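Local coordinates for protein oxalate--CoA ligase (Arabidopsis thaliana, PDB 5IE2) that belongs to the ANL superfamily of AMP-binding enzymes and holds adenosine-5'-triphosphate where its N-terminal and C-terminal domains meet, at residues S171-S175 with S498-R504; H214-A220 with M314-H319; F488-P494 with V506-L511. All coordinates share one frame. Numbering follows the deposited sequence.

Contact 1 (S171-S175 with S498-R504); sequences SGTTS and SGKIQRR. With ATP (adenosine-5'-triphosphate), chain C.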
loop_
_atom_site.group_PDB
_atom_site.type_symbol
_atom_site.label_atom_id
_atom_site.label_comp_id
_atom_site.label_asym_id
_atom_site.label_seq_id
_atom_site.Cartn_x
_atom_site.Cartn_y
_atom_site.Cartn_z
ATOM N N SER A 171 -2.584 1.768 -9.301
ATOM C CA SER A 171 -2.629 3.216 -9.031
ATOM C C SER A 171 -2.654 4.150 -10.276
ATOM O O SER A 171 -2.897 5.345 -10.120
ATOM C CB SER A 171 -1.437 3.607 -8.142
ATOM O OG SER A 171 -1.563 3.056 -6.831
ATOM N N GLY A 172 -2.410 3.639 -11.487
ATOM C CA GLY A 172 -2.516 4.464 -12.687
ATOM C C GLY A 172 -1.265 5.304 -13.001
ATOM O O GLY A 172 -1.283 6.277 -13.791
ATOM N N THR A 173 -0.146 4.900 -12.408
ATOM C CA THR A 173 1.093 5.641 -12.534
ATOM C C THR A 173 1.680 5.649 -13.965
ATOM O O THR A 173 2.018 6.712 -14.490
ATOM C CB THR A 173 2.134 5.082 -11.540
ATOM O OG1 THR A 173 1.580 5.081 -10.205
ATOM C CG2 THR A 173 3.438 5.925 -11.584
ATOM N N THR A 174 1.841 4.489 -14.589
ATOM C CA THR A 174 2.443 4.457 -15.931
ATOM C C THR A 174 1.458 3.956 -16.983
ATOM O O THR A 174 1.850 3.618 -18.102
ATOM C CB THR A 174 3.751 3.596 -16.007
ATOM O OG1 THR A 174 3.523 2.296 -15.450
ATOM C CG2 THR A 174 4.888 4.267 -15.260
ATOM N N SER A 175 0.188 3.869 -16.599
ATOM C CA SER A 175 -0.847 3.335 -17.478
ATOM C C SER A 175 -2.219 3.726 -16.965
ATOM O O SER A 175 -2.333 4.381 -15.922
ATOM C CB SER A 175 -0.730 1.808 -17.598
ATOM O OG SER A 175 0.118 1.452 -18.679
ATOM N N SER A 498 -3.003 7.095 -2.316
ATOM C CA SER A 498 -1.942 6.247 -1.727
ATOM C C SER A 498 -0.721 7.056 -1.205
ATOM O O SER A 498 0.089 6.517 -0.441
ATOM C CB SER A 498 -1.439 5.161 -2.709
ATOM O OG SER A 498 -1.274 5.554 -4.063
ATOM N N GLY A 499 -0.571 8.311 -1.654
ATOM C CA GLY A 499 0.546 9.143 -1.251
ATOM C C GLY A 499 1.740 9.129 -2.208
ATOM O O GLY A 499 2.852 9.484 -1.806
ATOM N N LYS A 500 1.518 8.770 -3.478
ATOM C CA LYS A 500 2.601 8.792 -4.478
ATOM C C LYS A 500 2.537 10.040 -5.299
ATOM O O LYS A 500 1.467 10.424 -5.765
ATOM C CB LYS A 500 2.534 7.621 -5.484
ATOM C CG LYS A 500 2.471 6.216 -4.948
ATOM C CD LYS A 500 2.185 5.233 -6.136
ATOM C CE LYS A 500 1.920 3.782 -5.664
ATOM N NZ LYS A 500 3.165 2.894 -5.733
ATOM N N ILE A 501 3.676 10.672 -5.528
ATOM C CA ILE A 501 3.700 11.776 -6.473
ATOM C C ILE A 501 3.872 11.125 -7.830
ATOM O O ILE A 501 4.836 10.401 -8.003
ATOM C CB ILE A 501 4.872 12.743 -6.163
ATOM C CG1 ILE A 501 4.824 13.221 -4.696
ATOM C CG2 ILE A 501 4.928 13.898 -7.177
ATOM C CD1 ILE A 501 6.175 13.827 -4.197
ATOM N N GLN A 502 2.992 11.343 -8.797
ATOM C CA GLN A 502 3.215 10.690 -10.098
ATOM C C GLN A 502 3.943 11.586 -11.089
ATOM O O GLN A 502 3.494 12.700 -11.353
ATOM C CB GLN A 502 1.924 10.143 -10.718
ATOM C CG GLN A 502 0.989 9.469 -9.718
ATOM C CD GLN A 502 -0.088 8.629 -10.393
ATOM O OE1 GLN A 502 -0.767 9.094 -11.312
ATOM N NE2 GLN A 502 -0.245 7.390 -9.940
ATOM N N ARG A 503 5.070 11.101 -11.618
ATOM C CA ARG A 503 5.973 11.968 -12.362
ATOM C C ARG A 503 5.339 12.444 -13.661
ATOM O O ARG A 503 5.546 13.583 -14.046
ATOM C CB ARG A 503 7.286 11.264 -12.726
ATOM C CG ARG A 503 7.811 10.316 -11.703
ATOM C CD ARG A 503 9.147 9.754 -12.126
ATOM N NE ARG A 503 10.050 10.483 -11.288
ATOM C CZ ARG A 503 10.535 10.085 -10.123
ATOM N NH1 ARG A 503 10.359 8.851 -9.667
ATOM N NH2 ARG A 503 11.301 10.941 -9.471
ATOM N N ARG A 504 4.507 11.626 -14.301
ATOM C CA ARG A 504 3.898 12.066 -15.560
ATOM C C ARG A 504 2.956 13.256 -15.359
ATOM O O ARG A 504 2.941 14.201 -16.147
ATOM C CB ARG A 504 3.138 10.910 -16.220
ATOM C CG ARG A 504 4.041 9.914 -16.923
ATOM C CD ARG A 504 3.271 8.695 -17.465
ATOM N NE ARG A 504 4.046 7.996 -18.504
ATOM C CZ ARG A 504 3.716 6.827 -19.057
ATOM N NH1 ARG A 504 2.600 6.211 -18.706
ATOM N NH2 ARG A 504 4.493 6.283 -19.984
HETATM P PG ATP C . 0.174 1.348 -12.338
HETATM O O1G ATP C . 1.235 1.954 -13.258
HETATM O O2G ATP C . -1.218 1.671 -12.752
HETATM O O3G ATP C . 0.386 -0.154 -12.163
HETATM P PB ATP C . 1.502 1.629 -9.790
HETATM O O1B ATP C . 1.908 2.838 -8.975
HETATM O O2B ATP C . 2.517 0.817 -10.512
HETATM O O3B ATP C . 0.320 2.022 -10.859
HETATM P PA ATP C . 1.071 0.063 -7.323
HETATM O O1A ATP C . 0.849 -1.440 -7.419
HETATM O O2A ATP C . 0.325 0.853 -6.320
HETATM O O3A ATP C . 0.661 0.680 -8.756
HETATM O "O5'" ATP C . 2.646 0.340 -7.240
HETATM C "C5'" ATP C . 3.661 -0.686 -7.369
HETATM C "C4'" ATP C . 4.913 0.017 -7.923
HETATM O "O4'" ATP C . 5.438 0.902 -6.916
HETATM C "C3'" ATP C . 6.055 -0.928 -8.137
HETATM O "O3'" ATP C . 5.907 -1.587 -9.392
HETATM C "C2'" ATP C . 7.262 -0.014 -8.106
HETATM O "O2'" ATP C . 7.325 0.723 -9.337
HETATM C "C1'" ATP C . 6.845 0.976 -7.058
HETATM N N9 ATP C . 7.439 0.687 -5.730
HETATM C C8 ATP C . 6.915 -0.010 -4.714
HETATM N N7 ATP C . 7.792 -0.006 -3.664
HETATM C C5 ATP C . 8.876 0.741 -4.053
HETATM C C6 ATP C . 10.148 1.163 -3.422
HETATM N N6 ATP C . 10.414 0.823 -2.117
HETATM N N1 ATP C . 10.972 1.933 -4.170
HETATM C C2 ATP C . 10.674 2.302 -5.437
HETATM N N3 ATP C . 9.534 1.947 -6.083
HETATM C C4 ATP C . 8.629 1.182 -5.408
HETATM O O HOH W 1 4.520 8.433 -13.983
#
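In the loop 171-175 the amides of Ser171 to Thr174 all point to the triphosphate. Gly172 N gives a hydrogen bond to ATP O2G (2.6 Å) and Thr174 N another to ATP O1G (2.9 Å), while Ser171 N reaches ATP O3A and Thr173 N reaches ATP O3B only weakly (3.5 and 3.3 Å). The hydroxyls join in: Ser171 OG donates to ATP O2A at 2.9 Å and Thr173 OG1 to ATP O1B at 2.6 Å. This is the Ser/Thr/Gly-rich loop of the ANL superfamily, and the facing Ser-Gly-Lys of 498-504 belongs to the C-terminal domain, whose lysine reaches the nucleotide here: Lys500 NZ donates to ATP O5' (3.0 Å) and also to Ser289 O. Three of the loop carbonyls, those of Ser171, Thr173 and Thr174, are reached from 498-504, the middle one through a water. Gln502 NE2 bonds weakly to Ser171 O (3.4 Å); it lies 3.0 Å from Thr173 OG1, but at a poor angle. The water donates to Thr173 O (3.1 Å) and accepts from Arg504 N (3.2 Å). Thr174 O takes a weak bond from Arg504 NH1 and one from Ser175 OG, both 2.8 Å. Arg503 turns elsewhere, into a salt bridge with Asp427.

Contact 2 (H214-A220 with M314-H319); sequences HVHGLLA and MTEATH. With ATP (adenosine-5'-triphosphate), chain C; ACY (acetic acid), chain E.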
loop_
_atom_site.group_PDB
_atom_site.type_symbol
_atom_site.label_atom_id
_atom_site.label_comp_id
_atom_site.label_asym_id
_atom_site.label_seq_id
_atom_site.Cartn_x
_atom_site.Cartn_y
_atom_site.Cartn_z
ATOM N N HIS A 214 -6.123 0.544 -0.591
ATOM C CA HIS A 214 -4.884 0.200 -1.368
ATOM C C HIS A 214 -4.193 -0.955 -0.606
ATOM O O HIS A 214 -4.384 -1.084 0.627
ATOM C CB HIS A 214 -3.962 1.440 -1.527
ATOM C CG HIS A 214 -2.647 1.164 -2.212
ATOM N ND1 HIS A 214 -1.544 0.623 -1.560
ATOM C CD2 HIS A 214 -2.268 1.332 -3.509
ATOM C CE1 HIS A 214 -0.558 0.455 -2.427
ATOM N NE2 HIS A 214 -0.963 0.889 -3.615
ATOM N N VAL A 215 -3.441 -1.819 -1.292
ATOM C CA VAL A 215 -2.891 -3.020 -0.618
ATOM C C VAL A 215 -1.862 -2.751 0.443
ATOM O O VAL A 215 -1.631 -3.627 1.240
ATOM C CB VAL A 215 -2.161 -4.024 -1.574
ATOM C CG1 VAL A 215 -3.140 -4.871 -2.350
ATOM C CG2 VAL A 215 -1.198 -3.267 -2.474
ATOM N N HIS A 216 -1.182 -1.594 0.446
ATOM C CA HIS A 216 -0.138 -1.395 1.474
ATOM C C HIS A 216 -0.798 -1.343 2.879
ATOM O O HIS A 216 -0.480 -2.148 3.779
ATOM C CB HIS A 216 0.665 -0.118 1.169
ATOM C CG HIS A 216 1.769 0.201 2.152
ATOM N ND1 HIS A 216 2.743 1.145 1.876
ATOM C CD2 HIS A 216 1.987 -0.195 3.430
ATOM C CE1 HIS A 216 3.548 1.264 2.921
ATOM N NE2 HIS A 216 3.096 0.482 3.886
ATOM N N GLY A 217 -1.703 -0.394 3.086
ATOM C CA GLY A 217 -2.353 -0.326 4.403
ATOM C C GLY A 217 -3.182 -1.567 4.673
ATOM O O GLY A 217 -3.201 -2.087 5.803
ATOM N N LEU A 218 -3.865 -2.082 3.647
ATOM C CA LEU A 218 -4.726 -3.257 3.846
ATOM C C LEU A 218 -3.939 -4.514 4.233
ATOM O O LEU A 218 -4.276 -5.165 5.222
ATOM C CB LEU A 218 -5.520 -3.545 2.574
ATOM C CG LEU A 218 -6.550 -4.649 2.557
ATOM C CD1 LEU A 218 -7.607 -4.307 3.632
ATOM C CD2 LEU A 218 -7.215 -4.725 1.165
ATOM N N LEU A 219 -2.927 -4.894 3.426
ATOM C CA LEU A 219 -2.172 -6.145 3.694
ATOM C C LEU A 219 -1.197 -6.026 4.845
ATOM O O LEU A 219 -1.109 -6.913 5.696
ATOM C CB LEU A 219 -1.364 -6.623 2.438
ATOM C CG LEU A 219 -2.123 -7.618 1.570
ATOM C CD1 LEU A 219 -2.291 -8.999 2.295
ATOM C CD2 LEU A 219 -3.521 -7.049 1.107
ATOM N N ALA A 220 -0.402 -4.961 4.883
ATOM C CA ALA A 220 0.648 -4.893 5.898
ATOM C C ALA A 220 0.123 -4.377 7.210
ATOM O O ALA A 220 0.333 -4.999 8.252
ATOM C CB ALA A 220 1.836 -3.983 5.410
ATOM N N MET A 314 3.765 -4.412 -4.734
ATOM C CA MET A 314 2.875 -3.943 -5.798
ATOM C C MET A 314 1.558 -4.685 -5.711
ATOM O O MET A 314 1.458 -5.764 -5.116
ATOM C CB MET A 314 3.549 -4.122 -7.183
ATOM C CG MET A 314 3.688 -5.592 -7.646
ATOM S SD MET A 314 4.774 -5.670 -9.107
ATOM C CE MET A 314 4.044 -4.511 -10.281
ATOM N N THR A 315 0.517 -4.097 -6.290
ATOM C CA THR A 315 -0.803 -4.677 -6.187
ATOM C C THR A 315 -0.813 -6.114 -6.738
ATOM O O THR A 315 -1.454 -6.964 -6.172
ATOM C CB THR A 315 -1.837 -3.814 -6.981
ATOM O OG1 THR A 315 -1.821 -2.488 -6.459
ATOM C CG2 THR A 315 -3.238 -4.360 -6.830
ATOM N N GLU A 316 -0.136 -6.336 -7.856
ATOM C CA GLU A 316 -0.141 -7.672 -8.496
ATOM C C GLU A 316 0.539 -8.788 -7.690
ATOM O O GLU A 316 0.336 -9.986 -7.960
ATOM C CB GLU A 316 0.551 -7.608 -9.867
ATOM C CG GLU A 316 -0.193 -6.850 -10.935
ATOM C CD GLU A 316 0.256 -5.365 -10.996
ATOM O OE1 GLU A 316 0.594 -4.794 -9.937
ATOM O OE2 GLU A 316 0.273 -4.804 -12.122
ATOM N N ALA A 317 1.360 -8.390 -6.728
ATOM C CA ALA A 317 2.057 -9.325 -5.821
ATOM C C ALA A 317 1.302 -9.434 -4.486
ATOM O O ALA A 317 1.862 -9.917 -3.518
ATOM C CB ALA A 317 3.529 -8.792 -5.571
ATOM N N THR A 318 0.064 -8.927 -4.424
ATOM C CA THR A 318 -0.665 -8.821 -3.128
ATOM C C THR A 318 0.285 -8.096 -2.114
ATOM O O THR A 318 0.496 -8.541 -0.988
ATOM C CB THR A 318 -1.152 -10.224 -2.607
ATOM O OG1 THR A 318 -1.792 -10.865 -3.710
ATOM C CG2 THR A 318 -2.222 -10.085 -1.487
ATOM N N HIS A 319 0.825 -6.979 -2.565
ATOM C CA HIS A 319 1.756 -6.144 -1.782
ATOM C C HIS A 319 3.191 -6.751 -1.785
ATOM O O HIS A 319 3.871 -6.715 -2.813
ATOM C CB HIS A 319 1.204 -5.897 -0.334
ATOM C CG HIS A 319 1.944 -4.813 0.411
ATOM N ND1 HIS A 319 2.177 -3.558 -0.119
ATOM C CD2 HIS A 319 2.542 -4.823 1.640
ATOM C CE1 HIS A 319 2.889 -2.844 0.750
ATOM N NE2 HIS A 319 3.125 -3.586 1.823
HETATM P PG ATP C . 0.174 1.348 -12.338
HETATM O O1G ATP C . 1.235 1.954 -13.258
HETATM O O2G ATP C . -1.218 1.671 -12.752
HETATM O O3G ATP C . 0.386 -0.154 -12.163
HETATM P PB ATP C . 1.502 1.629 -9.790
HETATM O O1B ATP C . 1.908 2.838 -8.975
HETATM O O2B ATP C . 2.517 0.817 -10.512
HETATM O O3B ATP C . 0.320 2.022 -10.859
HETATM P PA ATP C . 1.071 0.063 -7.323
HETATM O O1A ATP C . 0.849 -1.440 -7.419
HETATM O O2A ATP C . 0.325 0.853 -6.320
HETATM O O3A ATP C . 0.661 0.680 -8.756
HETATM O "O5'" ATP C . 2.646 0.340 -7.240
HETATM C "C5'" ATP C . 3.661 -0.686 -7.369
HETATM C "C4'" ATP C . 4.913 0.017 -7.923
HETATM O "O4'" ATP C . 5.438 0.902 -6.916
HETATM C "C3'" ATP C . 6.055 -0.928 -8.137
HETATM O "O3'" ATP C . 5.907 -1.587 -9.392
HETATM C "C2'" ATP C . 7.262 -0.014 -8.106
HETATM O "O2'" ATP C . 7.325 0.723 -9.337
HETATM C "C1'" ATP C . 6.845 0.976 -7.058
HETATM N N9 ATP C . 7.439 0.687 -5.730
HETATM C C8 ATP C . 6.915 -0.010 -4.714
HETATM N N7 ATP C . 7.792 -0.006 -3.664
HETATM C C5 ATP C . 8.876 0.741 -4.053
HETATM C C6 ATP C . 10.148 1.163 -3.422
HETATM N N6 ATP C . 10.414 0.823 -2.117
HETATM N N1 ATP C . 10.972 1.933 -4.170
HETATM C C2 ATP C . 10.674 2.302 -5.437
HETATM N N3 ATP C . 9.534 1.947 -6.083
HETATM C C4 ATP C . 8.629 1.182 -5.408
HETATM C C ACY E . 2.454 -1.307 -2.575
HETATM O O ACY E . 2.977 -0.782 -1.524
HETATM O OXT ACY E . 2.002 -2.489 -2.633
HETATM C CH3 ACY E . 2.420 -0.489 -3.839
HETATM O O HOH W 2 -3.523 -1.410 -4.301
#
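His319 is the centre of this buried contact: the start of helix 215-227 packs against one face of its imidazole. Over that face lies His216 CA, a CH-pi contact 3.7 Å from the centroid; the His216 ring is nearly parallel but slid aside, its centroid 4.9 Å from that of His319. His319 ND1 donates to OXT of an acetic acid molecule, probably from the crystallisation liquor, at 2.7 Å, and His319 NE2 is hydrogen-bonded to Arg286 NH1. Segment 314-319 is the loop of a beta hairpin in the N-terminal domain, closed by backbone hydrogen bonds from Met314 N to His319 O (3.0 Å) and His319 N to Met314 O (2.9 Å). Both segments hold the ATP alpha-phosphate, Thr315 N donating to ATP O1A (2.9 Å) and His214 NE2 to ATP O2A (3.0 Å). Val215 CB meets His319 CB, and Val215 CG2 meets Thr315 CA, both at 4.0 Å. A water links Val215 N and Thr315 OG1. Leu219 CB lies 3.8 Å from His319 CB.

Contact 3 (F488-P494 with V506-L511); sequences FITDNLP and VAQHFL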
loop_
_atom_site.group_PDB
_atom_site.type_symbol
_atom_site.label_atom_id
_atom_site.label_comp_id
_atom_site.label_asym_id
_atom_site.label_seq_id
_atom_site.Cartn_x
_atom_site.Cartn_y
_atom_site.Cartn_z
ATOM N N PHE A 488 11.679 23.571 -11.549
ATOM C CA PHE A 488 10.436 24.297 -11.318
ATOM C C PHE A 488 10.179 24.441 -9.836
ATOM O O PHE A 488 10.271 23.481 -9.069
ATOM C CB PHE A 488 9.281 23.595 -12.008
ATOM C CG PHE A 488 9.441 23.531 -13.494
ATOM C CD1 PHE A 488 9.068 24.605 -14.292
ATOM C CD2 PHE A 488 10.000 22.407 -14.104
ATOM C CE1 PHE A 488 9.233 24.561 -15.676
ATOM C CE2 PHE A 488 10.172 22.356 -15.498
ATOM C CZ PHE A 488 9.786 23.433 -16.278
ATOM N N ILE A 489 9.898 25.656 -9.408
ATOM C CA ILE A 489 9.750 25.869 -7.988
ATOM C C ILE A 489 8.302 26.078 -7.693
ATOM O O ILE A 489 7.605 26.838 -8.393
ATOM C CB ILE A 489 10.598 26.996 -7.528
ATOM C CG1 ILE A 489 12.040 26.558 -7.763
ATOM C CG2 ILE A 489 10.301 27.301 -6.068
ATOM C CD1 ILE A 489 13.005 27.570 -7.552
ATOM N N THR A 490 7.814 25.329 -6.710
ATOM C CA THR A 490 6.398 25.324 -6.496
ATOM C C THR A 490 6.024 25.141 -5.034
ATOM O O THR A 490 6.864 24.830 -4.195
ATOM C CB THR A 490 5.766 24.262 -7.379
ATOM O OG1 THR A 490 4.348 24.279 -7.180
ATOM C CG2 THR A 490 6.368 22.840 -7.098
ATOM N N ASP A 491 4.756 25.364 -4.733
ATOM C CA ASP A 491 4.247 25.319 -3.364
ATOM C C ASP A 491 3.537 23.991 -3.085
ATOM O O ASP A 491 3.271 23.626 -1.930
ATOM C CB ASP A 491 3.296 26.509 -3.136
ATOM C CG ASP A 491 2.102 26.526 -4.123
ATOM O OD1 ASP A 491 2.263 26.208 -5.328
ATOM O OD2 ASP A 491 0.990 26.912 -3.695
ATOM N N ASN A 492 3.247 23.266 -4.161
ATOM C CA ASN A 492 2.521 22.019 -4.053
ATOM C C ASN A 492 2.741 21.022 -5.198
ATOM O O ASN A 492 2.802 21.394 -6.380
ATOM C CB ASN A 492 1.031 22.326 -3.935
ATOM C CG ASN A 492 0.245 21.144 -3.412
ATOM O OD1 ASN A 492 -0.416 20.439 -4.179
ATOM N ND2 ASN A 492 0.346 20.891 -2.105
ATOM N N LEU A 493 2.849 19.740 -4.839
ATOM C CA LEU A 493 2.867 18.693 -5.852
ATOM C C LEU A 493 1.659 17.787 -5.680
ATOM O O LEU A 493 1.329 17.394 -4.552
ATOM C CB LEU A 493 4.133 17.809 -5.794
ATOM C CG LEU A 493 5.571 18.029 -6.295
ATOM C CD1 LEU A 493 5.579 18.870 -7.558
ATOM C CD2 LEU A 493 6.481 18.599 -5.260
ATOM N N PRO A 494 1.026 17.410 -6.799
ATOM C CA PRO A 494 -0.041 16.410 -6.750
ATOM C C PRO A 494 0.450 15.024 -6.257
ATOM O O PRO A 494 1.500 14.509 -6.695
ATOM C CB PRO A 494 -0.512 16.335 -8.212
ATOM C CG PRO A 494 0.654 16.885 -9.015
ATOM C CD PRO A 494 1.243 17.938 -8.157
ATOM N N VAL A 506 3.193 15.493 -12.894
ATOM C CA VAL A 506 4.055 16.624 -12.589
ATOM C C VAL A 506 4.598 17.214 -13.879
ATOM O O VAL A 506 4.583 18.440 -14.086
ATOM C CB VAL A 506 5.240 16.223 -11.671
ATOM C CG1 VAL A 506 6.194 17.376 -11.489
ATOM C CG2 VAL A 506 4.745 15.715 -10.320
ATOM N N ALA A 507 5.053 16.324 -14.754
ATOM C CA ALA A 507 5.668 16.721 -16.014
ATOM C C ALA A 507 4.699 17.518 -16.850
ATOM O O ALA A 507 5.017 18.651 -17.246
ATOM C CB ALA A 507 6.149 15.516 -16.782
ATOM N N GLN A 508 3.536 16.926 -17.143
ATOM C CA GLN A 508 2.493 17.663 -17.873
ATOM C C GLN A 508 2.171 19.003 -17.230
ATOM O O GLN A 508 2.060 20.024 -17.916
ATOM C CB GLN A 508 1.230 16.828 -18.007
ATOM C CG GLN A 508 1.366 15.737 -19.040
ATOM C CD GLN A 508 0.153 14.843 -19.086
ATOM O OE1 GLN A 508 -0.883 15.146 -18.483
ATOM N NE2 GLN A 508 0.263 13.740 -19.816
ATOM N N HIS A 509 2.033 19.007 -15.908
ATOM C CA HIS A 509 1.698 20.247 -15.232
ATOM C C HIS A 509 2.738 21.347 -15.456
ATOM O O HIS A 509 2.367 22.495 -15.670
ATOM C CB HIS A 509 1.509 20.004 -13.744
ATOM C CG HIS A 509 1.324 21.258 -12.959
ATOM N ND1 HIS A 509 0.988 22.458 -13.547
ATOM C CD2 HIS A 509 1.417 21.500 -11.633
ATOM C CE1 HIS A 509 0.902 23.392 -12.618
ATOM N NE2 HIS A 509 1.152 22.834 -11.447
ATOM N N PHE A 510 4.028 21.040 -15.414
ATOM C CA PHE A 510 4.966 22.148 -15.611
ATOM C C PHE A 510 5.317 22.386 -17.068
ATOM O O PHE A 510 6.125 23.271 -17.371
ATOM C CB PHE A 510 6.234 21.941 -14.785
ATOM C CG PHE A 510 6.015 22.172 -13.319
ATOM C CD1 PHE A 510 5.891 23.458 -12.822
ATOM C CD2 PHE A 510 5.871 21.105 -12.447
ATOM C CE1 PHE A 510 5.653 23.679 -11.466
ATOM C CE2 PHE A 510 5.640 21.316 -11.095
ATOM C CZ PHE A 510 5.531 22.615 -10.604
ATOM N N LEU A 511 4.700 21.640 -17.979
ATOM C CA LEU A 511 4.926 21.907 -19.402
ATOM C C LEU A 511 3.647 22.269 -20.164
ATOM O O LEU A 511 3.679 23.072 -21.105
ATOM C CB LEU A 511 5.610 20.715 -20.057
ATOM C CG LEU A 511 6.979 20.435 -19.456
ATOM C CD1 LEU A 511 7.550 19.179 -20.071
ATOM C CD2 LEU A 511 7.895 21.629 -19.691
#
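The two segments run in opposite directions past each other: Phe488 CA lies 7.3 Å from Phe510 CA at one end, and Pro494 CA 7.1 Å from Val506 CA at the other. Residues 488-489 finish a strand, after which the chain turns at Asp491 and continues in extended form to Pro494. The partner is the last helix, with Phe510 N bonded to Val506 O (3.0 Å), and Leu511 N to Gln508 O (3.1 Å). No hydrogen bond crosses between the segments, so apolar side chains carry the contact. Helix-on-sheet packing of this kind builds the small alpha/beta C-terminal domain of the family: strand 487-489 pairs in parallel with strand 450-459 through the backbone of Phe488, and the helix packs on the same sheet, Val506 touching Val440 and Phe442, and Phe510 touching Ala456. The two phenylalanine rings are near parallel but slid apart, so that they barely overlap. Their planes are 22° apart and their centroids 5.0 Å, yet each ring receives the other's methylene, Phe488 CB standing 3.7 Å from the Phe510 centroid and Phe510 CB 3.7 Å from that of Phe488, a reciprocal pair of CH-pi contacts. Thr490 CG2 approaches Phe510 CZ (3.6 Å), and Leu493 CD1 sits at the ring's edge, 4.3 Å from Phe510 CE2. Leu493 CD1 is also 4.3 Å from Val506 CG1, and Pro494 CG is 4.5 Å from Val506 CG2.

Contacts 1 and 2, with centres 15 Å apart, meet at the nucleotide: ATP O2A accepts from both Ser171 OG (2.9 Å) and His214 NE2 (3.0 Å), and Ser171 OG packs against His214 CD2 at 3.8 Å. Contact 2 lies wholly within the N-terminal domain, whereas contact 1 bridges the domains. Contact 3 belongs to the C-terminal domain and shares helix 503-510 with contact 1, 14 Å away between centres; Ile501 CG2 joins them, 3.5 Å from Pro494 O and 3.6 Å from Val506 CG2. Contacts 2 and 3 do not touch, their nearest atoms being about 14 Å apart, and the Val506 side chain remains about 13 Å from ATP.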